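Lectin (Pleurotus ostreatus, PDB 6T0Q) binds N-acetyl-D-galactosamine beside a bound calcium ion, and probably related galactose-type sugars of glycans. Local coordinates at residues T21-Q26 against L132-D137; T52-K57 against S168-A173; F82-V87 against V103-T108; S130-V133 against T139-T142. All blocks are in the same frame, centred on the assembly; numbering follows the deposited sequence.

Contact 1 (T21-Q26 against L132-D137); sequences TPRQFQ and LVHFSD. Unlike the reference sequence in segment 21-26: Arg23 (reference Ser).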
loop_
_atom_site.group_PDB
_atom_site.type_symbol
_atom_site.label_atom_id
_atom_site.label_comp_id
_atom_site.label_asym_id
_atom_site.label_seq_id
_atom_site.Cartn_x
_atom_site.Cartn_y
_atom_site.Cartn_z
ATOM N N THR A 21 -22.048 0.591 3.039
ATOM C CA THR A 21 -21.242 1.806 3.066
ATOM C C THR A 21 -21.137 2.323 4.494
ATOM O O THR A 21 -21.884 1.883 5.373
ATOM C CB THR A 21 -21.861 2.882 2.162
ATOM O OG1 THR A 21 -23.202 3.138 2.594
ATOM C CG2 THR A 21 -21.837 2.440 0.693
ATOM N N PRO A 22 -20.213 3.259 4.770
ATOM C CA PRO A 22 -20.029 3.734 6.152
ATOM C C PRO A 22 -21.320 4.243 6.783
ATOM O O PRO A 22 -22.191 4.797 6.113
ATOM C CB PRO A 22 -18.999 4.861 5.999
ATOM C CG PRO A 22 -18.173 4.432 4.840
ATOM C CD PRO A 22 -19.164 3.803 3.878
ATOM N N ARG A 23 -21.437 4.048 8.097
ATOM C CA ARG A 23 -22.657 4.419 8.799
ATOM C C ARG A 23 -22.344 4.705 10.261
ATOM O O ARG A 23 -21.267 4.385 10.771
ATOM C CB ARG A 23 -23.712 3.311 8.695
ATOM C CG ARG A 23 -23.271 2.000 9.322
ATOM C CD ARG A 23 -24.172 0.842 8.899
ATOM N NE ARG A 23 -25.301 0.611 9.804
ATOM C CZ ARG A 23 -25.279 -0.235 10.834
ATOM N NH1 ARG A 23 -24.176 -0.925 11.102
ATOM N NH2 ARG A 23 -26.355 -0.389 11.598
ATOM N N GLN A 24 -23.312 5.308 10.935
ATOM C CA GLN A 24 -23.224 5.422 12.382
ATOM C C GLN A 24 -23.075 4.036 13.003
ATOM O O GLN A 24 -23.734 3.079 12.591
ATOM C CB GLN A 24 -24.464 6.125 12.934
ATOM C CG GLN A 24 -24.501 6.171 14.457
ATOM C CD GLN A 24 -25.676 6.982 14.985
ATOM O OE1 GLN A 24 -25.951 8.084 14.510
ATOM N NE2 GLN A 24 -26.368 6.439 15.975
ATOM N N PHE A 25 -22.180 3.925 13.981
ATOM C CA PHE A 25 -21.933 2.638 14.622
ATOM C C PHE A 25 -23.191 2.148 15.333
ATOM O O PHE A 25 -23.875 2.925 16.007
ATOM C CB PHE A 25 -20.771 2.772 15.614
ATOM C CG PHE A 25 -20.590 1.572 16.501
ATOM C CD1 PHE A 25 -19.943 0.439 16.032
ATOM C CD2 PHE A 25 -21.081 1.575 17.804
ATOM C CE1 PHE A 25 -19.785 -0.682 16.844
ATOM C CE2 PHE A 25 -20.924 0.456 18.628
ATOM C CZ PHE A 25 -20.278 -0.666 18.146
ATOM N N GLN A 26 -23.493 0.850 15.183
ATOM C CA GLN A 26 -24.656 0.229 15.824
ATOM C C GLN A 26 -24.214 -0.633 16.999
ATOM O O GLN A 26 -23.543 -1.658 16.793
ATOM C CB GLN A 26 -25.452 -0.624 14.827
ATOM C CG GLN A 26 -26.601 -1.392 15.504
ATOM C CD GLN A 26 -27.302 -2.396 14.584
ATOM O OE1 GLN A 26 -27.160 -2.344 13.362
ATOM N NE2 GLN A 26 -28.054 -3.321 15.179
ATOM N N LEU A 132 -22.889 -9.341 17.016
ATOM C CA LEU A 132 -23.638 -8.585 16.022
ATOM C C LEU A 132 -22.893 -8.690 14.694
ATOM O O LEU A 132 -21.840 -8.066 14.516
ATOM C CB LEU A 132 -23.817 -7.131 16.449
ATOM C CG LEU A 132 -24.504 -6.203 15.437
ATOM C CD1 LEU A 132 -25.901 -6.702 15.095
ATOM C CD2 LEU A 132 -24.562 -4.786 15.993
ATOM N N VAL A 133 -23.440 -9.478 13.771
ATOM C CA VAL A 133 -22.805 -9.758 12.485
ATOM C C VAL A 133 -23.296 -8.742 11.464
ATOM O O VAL A 133 -24.502 -8.528 11.325
ATOM C CB VAL A 133 -23.121 -11.191 12.018
ATOM C CG1 VAL A 133 -22.646 -11.409 10.573
ATOM C CG2 VAL A 133 -22.498 -12.223 12.953
ATOM N N HIS A 134 -22.370 -8.131 10.734
ATOM C CA HIS A 134 -22.706 -7.243 9.628
ATOM C C HIS A 134 -22.512 -7.986 8.315
ATOM O O HIS A 134 -21.492 -8.658 8.127
ATOM C CB HIS A 134 -21.848 -5.985 9.678
ATOM C CG HIS A 134 -21.970 -5.257 10.976
ATOM N ND1 HIS A 134 -23.037 -4.435 11.265
ATOM C CD2 HIS A 134 -21.196 -5.279 12.086
ATOM C CE1 HIS A 134 -22.898 -3.955 12.487
ATOM N NE2 HIS A 134 -21.790 -4.451 13.008
ATOM N N PHE A 135 -23.498 -7.879 7.425
ATOM C CA PHE A 135 -23.519 -8.609 6.165
ATOM C C PHE A 135 -23.135 -7.700 4.996
ATOM O O PHE A 135 -23.122 -6.472 5.104
ATOM C CB PHE A 135 -24.903 -9.223 5.937
ATOM C CG PHE A 135 -25.309 -10.208 7.000
ATOM C CD1 PHE A 135 -24.745 -11.478 7.039
ATOM C CD2 PHE A 135 -26.251 -9.870 7.959
ATOM C CE1 PHE A 135 -25.109 -12.388 8.012
ATOM C CE2 PHE A 135 -26.626 -10.783 8.939
ATOM C CZ PHE A 135 -26.053 -12.036 8.968
ATOM N N SER A 136 -22.826 -8.330 3.858
ATOM C CA SER A 136 -22.324 -7.601 2.695
ATOM C C SER A 136 -23.330 -6.598 2.135
ATOM O O SER A 136 -22.921 -5.643 1.467
ATOM C CB SER A 136 -21.921 -8.590 1.598
ATOM O OG SER A 136 -22.971 -9.504 1.343
ATOM N N ASP A 137 -24.622 -6.765 2.408
ATOM C CA ASP A 137 -25.639 -5.871 1.866
ATOM C C ASP A 137 -26.006 -4.740 2.816
ATOM O O ASP A 137 -26.960 -4.006 2.546
ATOM C CB ASP A 137 -26.901 -6.660 1.478
ATOM C CG ASP A 137 -27.587 -7.321 2.676
ATOM O OD1 ASP A 137 -27.070 -7.226 3.812
ATOM O OD2 ASP A 137 -28.649 -7.943 2.476
HETATM O O HOH W 1 -21.651 -2.803 15.269
#
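Gln26 and Arg23 meet Leu132 and His134 in a sparse, largely polar contact between two sheets, between the segment that carries the edge strand 23-24 and the end of strand 126-135. The Gln26 chain is extended, with CG anti to the backbone N (chi1 175°), and it passes Leu132 at about a right angle. Leu132 CD2 therefore touches the amide at Gln26 NE2 (3.9 Å) and also lies 3.4 Å from the backbone Gln26 O. That carbonyl accepts a hydrogen bond from a water, 2.7 Å from Gln26 O, and the same water lies in the plane of the His134 imidazole, 2.8 Å from His134 NE2. Strand 23-24 pairs with strand 261-265 in a sheet built mainly from the C-terminal half of the chain, whereas strand 126-135 belongs to a sheet of the N-terminal half, so the contact bridges two neighbouring beta-sheet units. Arg23 NH1 comes obliquely within 3.6 Å of His134 CE1, which lies at the edge of the guanidinium and near its plane; the two planes stand 58° apart. A bend at chi3 of Arg23 carries its NH2 to Gln26 OE1, a bond of 2.8 Å that uses a lone pair in the carbonyl plane. Since Ser140 OG also bonds to Gln26 OE1, this oxygen has two partners, which fix the rotation of the amide beside Leu132.

Contact 2 (T52-K57 against S168-A173); sequences TRPFRK and SNWPSA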
loop_
_atom_site.group_PDB
_atom_site.type_symbol
_atom_site.label_atom_id
_atom_site.label_comp_id
_atom_site.label_asym_id
_atom_site.label_seq_id
_atom_site.Cartn_x
_atom_site.Cartn_y
_atom_site.Cartn_z
ATOM N N THR A 52 -12.567 -25.298 34.072
ATOM C CA THR A 52 -12.580 -24.646 32.770
ATOM C C THR A 52 -13.432 -25.490 31.830
ATOM O O THR A 52 -13.338 -26.722 31.837
ATOM C CB THR A 52 -11.151 -24.489 32.226
ATOM O OG1 THR A 52 -10.370 -23.752 33.177
ATOM C CG2 THR A 52 -11.150 -23.750 30.888
ATOM N N ARG A 53 -14.280 -24.838 31.032
ATOM C CA ARG A 53 -15.236 -25.572 30.203
ATOM C C ARG A 53 -15.327 -24.966 28.808
ATOM O O ARG A 53 -15.268 -23.735 28.667
ATOM C CB ARG A 53 -16.630 -25.567 30.867
ATOM C CG ARG A 53 -16.676 -26.311 32.213
ATOM C CD ARG A 53 -16.418 -27.802 31.988
ATOM N NE ARG A 53 -16.583 -28.617 33.195
ATOM C CZ ARG A 53 -15.575 -29.173 33.863
ATOM N NH1 ARG A 53 -14.324 -28.989 33.459
ATOM N NH2 ARG A 53 -15.819 -29.911 34.936
ATOM N N PRO A 54 -15.461 -25.793 27.768
ATOM C CA PRO A 54 -15.577 -25.279 26.399
ATOM C C PRO A 54 -17.012 -25.010 25.975
ATOM O O PRO A 54 -17.953 -25.680 26.401
ATOM C CB PRO A 54 -15.000 -26.425 25.556
ATOM C CG PRO A 54 -15.459 -27.652 26.296
ATOM C CD PRO A 54 -15.415 -27.271 27.790
ATOM N N PHE A 55 -17.156 -24.022 25.090
ATOM C CA PHE A 55 -18.439 -23.668 24.487
ATOM C C PHE A 55 -18.202 -23.334 23.022
ATOM O O PHE A 55 -17.270 -22.592 22.703
ATOM C CB PHE A 55 -19.087 -22.485 25.229
ATOM C CG PHE A 55 -19.292 -22.759 26.693
ATOM C CD1 PHE A 55 -20.444 -23.402 27.134
ATOM C CD2 PHE A 55 -18.305 -22.447 27.612
ATOM C CE1 PHE A 55 -20.621 -23.707 28.482
ATOM C CE2 PHE A 55 -18.472 -22.730 28.970
ATOM C CZ PHE A 55 -19.630 -23.374 29.405
ATOM N N ARG A 56 -19.040 -23.886 22.141
ATOM C CA ARG A 56 -18.854 -23.789 20.697
ATOM C C ARG A 56 -20.192 -23.590 20.013
ATOM O O ARG A 56 -21.198 -24.185 20.410
ATOM C CB ARG A 56 -18.251 -25.064 20.087
ATOM C CG ARG A 56 -16.769 -25.194 20.121
ATOM C CD ARG A 56 -16.390 -26.582 19.594
ATOM N NE ARG A 56 -16.921 -26.861 18.255
ATOM C CZ ARG A 56 -16.160 -27.065 17.180
ATOM N NH1 ARG A 56 -14.840 -27.006 17.285
ATOM N NH2 ARG A 56 -16.716 -27.330 15.998
ATOM N N LYS A 57 -20.175 -22.821 18.926
ATOM C CA LYS A 57 -21.359 -22.691 18.083
ATOM C C LYS A 57 -20.920 -22.349 16.665
ATOM O O LYS A 57 -20.200 -21.367 16.463
ATOM C CB LYS A 57 -22.281 -21.630 18.654
ATOM C CG LYS A 57 -23.360 -21.159 17.735
ATOM C CD LYS A 57 -24.589 -22.011 17.801
ATOM C CE LYS A 57 -25.750 -21.228 17.208
ATOM N NZ LYS A 57 -26.950 -22.057 17.024
ATOM N N SER A 168 -20.534 -32.657 17.112
ATOM C CA SER A 168 -21.876 -33.178 16.861
ATOM C C SER A 168 -22.409 -33.988 18.036
ATOM O O SER A 168 -23.616 -33.966 18.303
ATOM C CB SER A 168 -21.875 -34.030 15.589
ATOM O OG SER A 168 -20.874 -35.032 15.672
ATOM N N ASN A 169 -21.537 -34.701 18.751
ATOM C CA ASN A 169 -21.960 -35.505 19.889
ATOM C C ASN A 169 -21.791 -34.795 21.228
ATOM O O ASN A 169 -22.067 -35.401 22.266
ATOM C CB ASN A 169 -21.200 -36.835 19.908
ATOM C CG ASN A 169 -21.629 -37.761 18.779
ATOM O OD1 ASN A 169 -22.817 -37.867 18.457
ATOM N ND2 ASN A 169 -20.661 -38.430 18.165
ATOM N N TRP A 170 -21.355 -33.536 21.234
ATOM C CA TRP A 170 -21.296 -32.780 22.478
ATOM C C TRP A 170 -22.704 -32.486 22.994
ATOM O O TRP A 170 -23.624 -32.251 22.207
ATOM C CB TRP A 170 -20.574 -31.450 22.280
ATOM C CG TRP A 170 -19.106 -31.522 22.045
ATOM C CD1 TRP A 170 -18.395 -32.582 21.558
ATOM C CD2 TRP A 170 -18.157 -30.472 22.280
ATOM N NE1 TRP A 170 -17.059 -32.252 21.478
ATOM C CE2 TRP A 170 -16.890 -30.963 21.915
ATOM C CE3 TRP A 170 -18.260 -29.159 22.767
ATOM C CZ2 TRP A 170 -15.731 -30.191 22.019
ATOM C CZ3 TRP A 170 -17.106 -28.392 22.873
ATOM C CH2 TRP A 170 -15.859 -28.912 22.499
ATOM N N PRO A 171 -22.890 -32.441 24.312
ATOM C CA PRO A 171 -24.189 -32.029 24.853
ATOM C C PRO A 171 -24.416 -30.531 24.674
ATOM O O PRO A 171 -23.490 -29.760 24.417
ATOM C CB PRO A 171 -24.085 -32.402 26.335
ATOM C CG PRO A 171 -22.621 -32.273 26.634
ATOM C CD PRO A 171 -21.927 -32.772 25.378
ATOM N N SER A 172 -25.683 -30.140 24.809
ATOM C CA SER A 172 -26.080 -28.737 24.746
ATOM C C SER A 172 -25.659 -27.987 26.005
ATOM O O SER A 172 -25.752 -28.511 27.119
ATOM C CB SER A 172 -27.595 -28.623 24.592
ATOM O OG SER A 172 -28.062 -29.375 23.499
ATOM N N ALA A 173 -25.217 -26.744 25.827
ATOM C CA ALA A 173 -25.001 -25.866 26.971
ATOM C C ALA A 173 -26.303 -25.681 27.754
ATOM O O ALA A 173 -27.404 -25.798 27.206
ATOM C CB ALA A 173 -24.460 -24.505 26.498
#
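Arg56 NH1 is gripped by two carbonyls, those of Phe160 and Leu162, while NE forms a salt bridge with Asp167, which immediately precedes the segment 168-173. Held in this way, the side chain lays its aliphatic part against Trp170. Arg56 CD comes within 3.8 Å of Trp170 CH2 and equally near CZ3, at the far end of the indole, and the two side chains run at about a right angle to each other. The bend at chi3 (56°) lifts the guanidinium beyond this point, and its plane ends up tilted 58° from the indole. Its CZ lies 5.9 Å from the centroid of the six-membered ring of Trp170, so any cation-pi attraction is weak at most. Pro54 approaches the same end of the indole on a slant, with its CG 3.9 Å from Trp170 CZ3. The next residue, Phe55, sends its CB away from the loop, yet its ring swings back, and Ala173 CB meets the ring edge 4.2 Å from Phe55 CD1. Trp37 packs against that ring too, its plane at about 45°. The loop 168-173 thus covers strand 51-60 of a five-stranded antiparallel sheet, beside the short edge strand 150-151. A bound N-acetylglucosamine lies about 4 Å from the side chain of Arg56. With NE paired to Asp167 and NH1 held by two main-chain carbonyls, Arg56 probably acts toward Trp170 chiefly through the hydrocarbon of its methylenes.

Contact 3 (F82-V87 against V103-T108); sequences FYVNGV and VALQPT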
loop_
_atom_site.group_PDB
_atom_site.type_symbol
_atom_site.label_atom_id
_atom_site.label_comp_id
_atom_site.label_asym_id
_atom_site.label_seq_id
_atom_site.Cartn_x
_atom_site.Cartn_y
_atom_site.Cartn_z
ATOM N N PHE A 82 -11.911 -15.966 24.058
ATOM C CA PHE A 82 -12.836 -15.950 22.931
ATOM C C PHE A 82 -12.082 -16.255 21.640
ATOM O O PHE A 82 -11.077 -15.598 21.338
ATOM C CB PHE A 82 -13.517 -14.580 22.825
ATOM C CG PHE A 82 -14.831 -14.600 22.094
ATOM C CD1 PHE A 82 -14.880 -14.765 20.717
ATOM C CD2 PHE A 82 -16.027 -14.420 22.789
ATOM C CE1 PHE A 82 -16.107 -14.775 20.044
ATOM C CE2 PHE A 82 -17.252 -14.428 22.125
ATOM C CZ PHE A 82 -17.296 -14.608 20.758
ATOM N N TYR A 83 -12.583 -17.228 20.873
ATOM C CA TYR A 83 -11.972 -17.647 19.614
ATOM C C TYR A 83 -12.958 -17.490 18.462
ATOM O O TYR A 83 -14.156 -17.747 18.618
ATOM C CB TYR A 83 -11.534 -19.106 19.658
ATOM C CG TYR A 83 -10.532 -19.456 20.732
ATOM C CD1 TYR A 83 -10.952 -19.849 21.997
ATOM C CD2 TYR A 83 -9.170 -19.439 20.466
ATOM C CE1 TYR A 83 -10.046 -20.193 22.977
ATOM C CE2 TYR A 83 -8.248 -19.788 21.444
ATOM C CZ TYR A 83 -8.697 -20.167 22.692
ATOM O OH TYR A 83 -7.803 -20.509 23.670
ATOM N N VAL A 84 -12.447 -17.114 17.290
ATOM C CA VAL A 84 -13.269 -17.052 16.086
ATOM C C VAL A 84 -12.543 -17.791 14.970
ATOM O O VAL A 84 -11.430 -17.409 14.586
ATOM C CB VAL A 84 -13.590 -15.607 15.675
ATOM C CG1 VAL A 84 -14.423 -15.606 14.391
ATOM C CG2 VAL A 84 -14.362 -14.895 16.813
ATOM N N ASN A 85 -13.168 -18.856 14.464
ATOM C CA ASN A 85 -12.588 -19.689 13.410
ATOM C C ASN A 85 -11.181 -20.141 13.785
ATOM O O ASN A 85 -10.265 -20.142 12.962
ATOM C CB ASN A 85 -12.600 -18.955 12.070
ATOM C CG ASN A 85 -14.002 -18.699 11.581
ATOM O OD1 ASN A 85 -14.858 -19.584 11.669
ATOM N ND2 ASN A 85 -14.265 -17.484 11.096
ATOM N N GLY A 86 -11.004 -20.501 15.058
ATOM C CA GLY A 86 -9.756 -21.035 15.553
ATOM C C GLY A 86 -8.733 -20.008 15.983
ATOM O O GLY A 86 -7.664 -20.393 16.465
ATOM N N VAL A 87 -9.020 -18.719 15.829
ATOM C CA VAL A 87 -8.080 -17.654 16.162
ATOM C C VAL A 87 -8.501 -17.026 17.481
ATOM O O VAL A 87 -9.661 -16.621 17.636
ATOM C CB VAL A 87 -8.028 -16.596 15.045
ATOM C CG1 VAL A 87 -7.075 -15.458 15.420
ATOM C CG2 VAL A 87 -7.623 -17.241 13.713
ATOM N N VAL A 103 -13.966 -8.427 14.936
ATOM C CA VAL A 103 -13.325 -9.504 14.174
ATOM C C VAL A 103 -13.917 -9.559 12.768
ATOM O O VAL A 103 -15.115 -9.326 12.567
ATOM C CB VAL A 103 -13.463 -10.862 14.909
ATOM C CG1 VAL A 103 -14.913 -11.353 14.884
ATOM C CG2 VAL A 103 -12.519 -11.913 14.300
ATOM N N ALA A 104 -13.057 -9.865 11.794
ATOM C CA ALA A 104 -13.491 -10.218 10.445
ATOM C C ALA A 104 -14.057 -11.636 10.415
ATOM O O ALA A 104 -13.683 -12.495 11.217
ATOM C CB ALA A 104 -12.323 -10.118 9.457
ATOM N N LEU A 105 -14.953 -11.891 9.463
ATOM C CA LEU A 105 -15.680 -13.154 9.421
ATOM C C LEU A 105 -15.509 -13.831 8.068
ATOM O O LEU A 105 -15.208 -13.187 7.061
ATOM C CB LEU A 105 -17.176 -12.945 9.694
ATOM C CG LEU A 105 -17.507 -12.427 11.095
ATOM C CD1 LEU A 105 -19.021 -12.272 11.228
ATOM C CD2 LEU A 105 -16.954 -13.383 12.153
ATOM N N GLN A 106 -15.720 -15.146 8.066
ATOM C CA GLN A 106 -15.884 -15.886 6.826
ATOM C C GLN A 106 -17.262 -15.600 6.231
ATOM O O GLN A 106 -18.207 -15.285 6.958
ATOM C CB GLN A 106 -15.717 -17.386 7.073
ATOM C CG GLN A 106 -14.296 -17.778 7.472
ATOM C CD GLN A 106 -14.221 -19.154 8.099
ATOM O OE1 GLN A 106 -15.241 -19.827 8.293
ATOM N NE2 GLN A 106 -13.015 -19.578 8.428
ATOM N N PRO A 107 -17.405 -15.708 4.908
ATOM C CA PRO A 107 -18.664 -15.276 4.275
ATOM C C PRO A 107 -19.890 -16.125 4.603
ATOM O O PRO A 107 -20.988 -15.561 4.700
ATOM C CB PRO A 107 -18.333 -15.327 2.775
ATOM C CG PRO A 107 -17.119 -16.205 2.673
ATOM C CD PRO A 107 -16.342 -15.945 3.918
ATOM N N THR A 108 -19.779 -17.447 4.765
ATOM C CA THR A 108 -20.997 -18.252 4.860
ATOM C C THR A 108 -21.217 -18.957 6.199
ATOM O O THR A 108 -22.372 -19.267 6.532
ATOM C CB THR A 108 -21.034 -19.307 3.740
ATOM O OG1 THR A 108 -19.950 -20.226 3.908
ATOM C CG2 THR A 108 -20.918 -18.635 2.378
HETATM O O HOH W 2 -12.684 -15.014 10.864
#
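The amides of Asn85 and Gln106 lie face to face, their planes only 10° apart, with Asn85 CG 3.5 Å from Gln106 CD. The two side chains arrive from opposite directions and their flat ends stack. At the edges of the Asn85 amide the bonding is rich: OD1 accepts from the backbone N-H of Leu111, and ND2 is bonded to Asn110 OD1 and to a water. This water, 2.9 Å from Asn85 ND2, donates a hydrogen bond to Ala104 O at 2.7 Å, linking the two segments. The aliphatic half of the contact is carried by Val84. Its CG1, anti to the backbone N (chi1 179°), meets Leu105 CD2 at 4.0 Å, while its CG2 reaches tip to tip toward Val103 CG1 at 4.1 Å. Val84 CG2 also lies in the plane of the Phe82 ring, at its edge, and that ring continues the apolar layer toward Ile72 and Phe112. The turn itself closes by Val84 N to Val87 O (2.9 Å) and Val87 N to Val84 O (3.0 Å), with positive phi at Asn85 and Gly86. This is a two-residue beta hairpin closed by a type I' turn with Asn-Gly at its tip, here linking strands 79-84 and 87-94 at one end of a beta sandwich whose facing sheet contributes strand 98-104.

Contact 4 (S130-V133 against T139-T142); sequences SILV and TSET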
loop_
_atom_site.group_PDB
_atom_site.type_symbol
_atom_site.label_atom_id
_atom_site.label_comp_id
_atom_site.label_asym_id
_atom_site.label_seq_id
_atom_site.Cartn_x
_atom_site.Cartn_y
_atom_site.Cartn_z
ATOM N N SER A 130 -22.990 -11.461 23.016
ATOM C CA SER A 130 -23.723 -11.093 21.814
ATOM C C SER A 130 -22.732 -10.916 20.679
ATOM O O SER A 130 -21.669 -10.312 20.859
ATOM C CB SER A 130 -24.522 -9.779 21.961
ATOM O OG SER A 130 -25.764 -10.011 22.601
ATOM N N ILE A 131 -23.114 -11.401 19.510
ATOM C CA ILE A 131 -22.304 -11.325 18.301
ATOM C C ILE A 131 -23.165 -10.616 17.266
ATOM O O ILE A 131 -24.094 -11.213 16.711
ATOM C CB ILE A 131 -21.883 -12.718 17.821
ATOM C CG1 ILE A 131 -21.195 -13.477 18.961
ATOM C CG2 ILE A 131 -21.010 -12.626 16.566
ATOM C CD1 ILE A 131 -21.203 -14.989 18.754
ATOM N N LEU A 132 -22.889 -9.341 17.016
ATOM C CA LEU A 132 -23.638 -8.585 16.022
ATOM C C LEU A 132 -22.893 -8.690 14.694
ATOM O O LEU A 132 -21.840 -8.066 14.516
ATOM C CB LEU A 132 -23.817 -7.131 16.449
ATOM C CG LEU A 132 -24.504 -6.203 15.437
ATOM C CD1 LEU A 132 -25.901 -6.702 15.095
ATOM C CD2 LEU A 132 -24.562 -4.786 15.993
ATOM N N VAL A 133 -23.440 -9.478 13.771
ATOM C CA VAL A 133 -22.805 -9.758 12.485
ATOM C C VAL A 133 -23.296 -8.742 11.464
ATOM O O VAL A 133 -24.502 -8.528 11.325
ATOM C CB VAL A 133 -23.121 -11.191 12.018
ATOM C CG1 VAL A 133 -22.646 -11.409 10.573
ATOM C CG2 VAL A 133 -22.498 -12.223 12.953
ATOM N N THR A 139 -27.119 -5.068 5.922
ATOM C CA THR A 139 -27.944 -5.498 7.043
ATOM C C THR A 139 -27.063 -6.096 8.145
ATOM O O THR A 139 -25.858 -6.288 7.981
ATOM C CB THR A 139 -28.996 -6.506 6.587
ATOM O OG1 THR A 139 -28.354 -7.704 6.131
ATOM C CG2 THR A 139 -29.857 -5.924 5.447
ATOM N N SER A 140 -27.683 -6.391 9.286
ATOM C CA SER A 140 -26.969 -6.981 10.410
ATOM C C SER A 140 -27.928 -7.857 11.207
ATOM O O SER A 140 -29.149 -7.729 11.091
ATOM C CB SER A 140 -26.358 -5.897 11.299
ATOM O OG SER A 140 -27.376 -5.044 11.779
ATOM N N GLU A 141 -27.362 -8.759 12.011
ATOM C CA GLU A 141 -28.169 -9.645 12.849
ATOM C C GLU A 141 -27.361 -10.065 14.070
ATOM O O GLU A 141 -26.159 -10.336 13.962
ATOM C CB GLU A 141 -28.636 -10.893 12.085
ATOM C CG GLU A 141 -29.401 -11.905 12.962
ATOM C CD GLU A 141 -29.986 -13.067 12.162
ATOM O OE1 GLU A 141 -29.914 -13.029 10.914
ATOM O OE2 GLU A 141 -30.519 -14.010 12.785
ATOM N N THR A 142 -28.023 -10.117 15.231
ATOM C CA THR A 142 -27.367 -10.451 16.497
ATOM C C THR A 142 -27.554 -11.933 16.795
ATOM O O THR A 142 -28.660 -12.464 16.650
ATOM C CB THR A 142 -27.924 -9.623 17.658
ATOM O OG1 THR A 142 -27.867 -8.235 17.317
ATOM C CG2 THR A 142 -27.083 -9.839 18.950
#
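Leu132 and Thr142 cross obliquely on one face of the sheet, so that a branch end of the leucine, not its stem, does the touching: Leu132 CD1 lies 3.3 Å from Thr142 OG1 and 3.9 Å from Ser140 CB. Thr142 places its methyl anti to the backbone N and its hydroxyl beside it (chi1 -53°), which turns CG2 toward Ser130, 3.9 Å from Ser130 OG. That serine hydroxyl is in turn bonded to Leu29 O. Strands 126-135 and 140-144 form a beta hairpin; their segments 130-133 and 140-142 run antiparallel at 168°, and in them Leu132 and Thr142 are a non-hydrogen-bonded pair. Val133 and Glu141, the adjacent hydrogen-bonded pair, point to the other face. Val133 N reaches Glu141 O at 2.9 Å with an angle of 163°, and Glu141 N returns to Val133 O at 3.0 Å. On that face Glu141 runs out extended and packs on Pro62, while Val133 packs on Ser67 and Leu105. Backbone C-H groups add to the pairing, with Ser140 CA 3.1 Å from Val133 O and Thr142 CA 3.4 Å from Ile131 O.

Contacts 1 and 4 meet on strand 126-135 and share Leu132 and Val133; Gln26 OE1 of contact 1 probably bonds to Ser140 OG of contact 4 (3.1 Å). Contact 3 joins them through Leu105 CD1, packed 3.8 Å from Val133 CG1 on the sandwich interior. Contact 2 touches none of the others, about 30 Å from contact 1 between centres, but reaches the same sheet as contact 3; it is buried, the others partly so. Their chemistry follows their place: backbone bonds within a hairpin in contact 4, apolar packing plus an amide stack between facing sheets in contact 3, water and polar ends between two sheet units in contact 1, and a loop tryptophan on proline and arginine methylenes in contact 2.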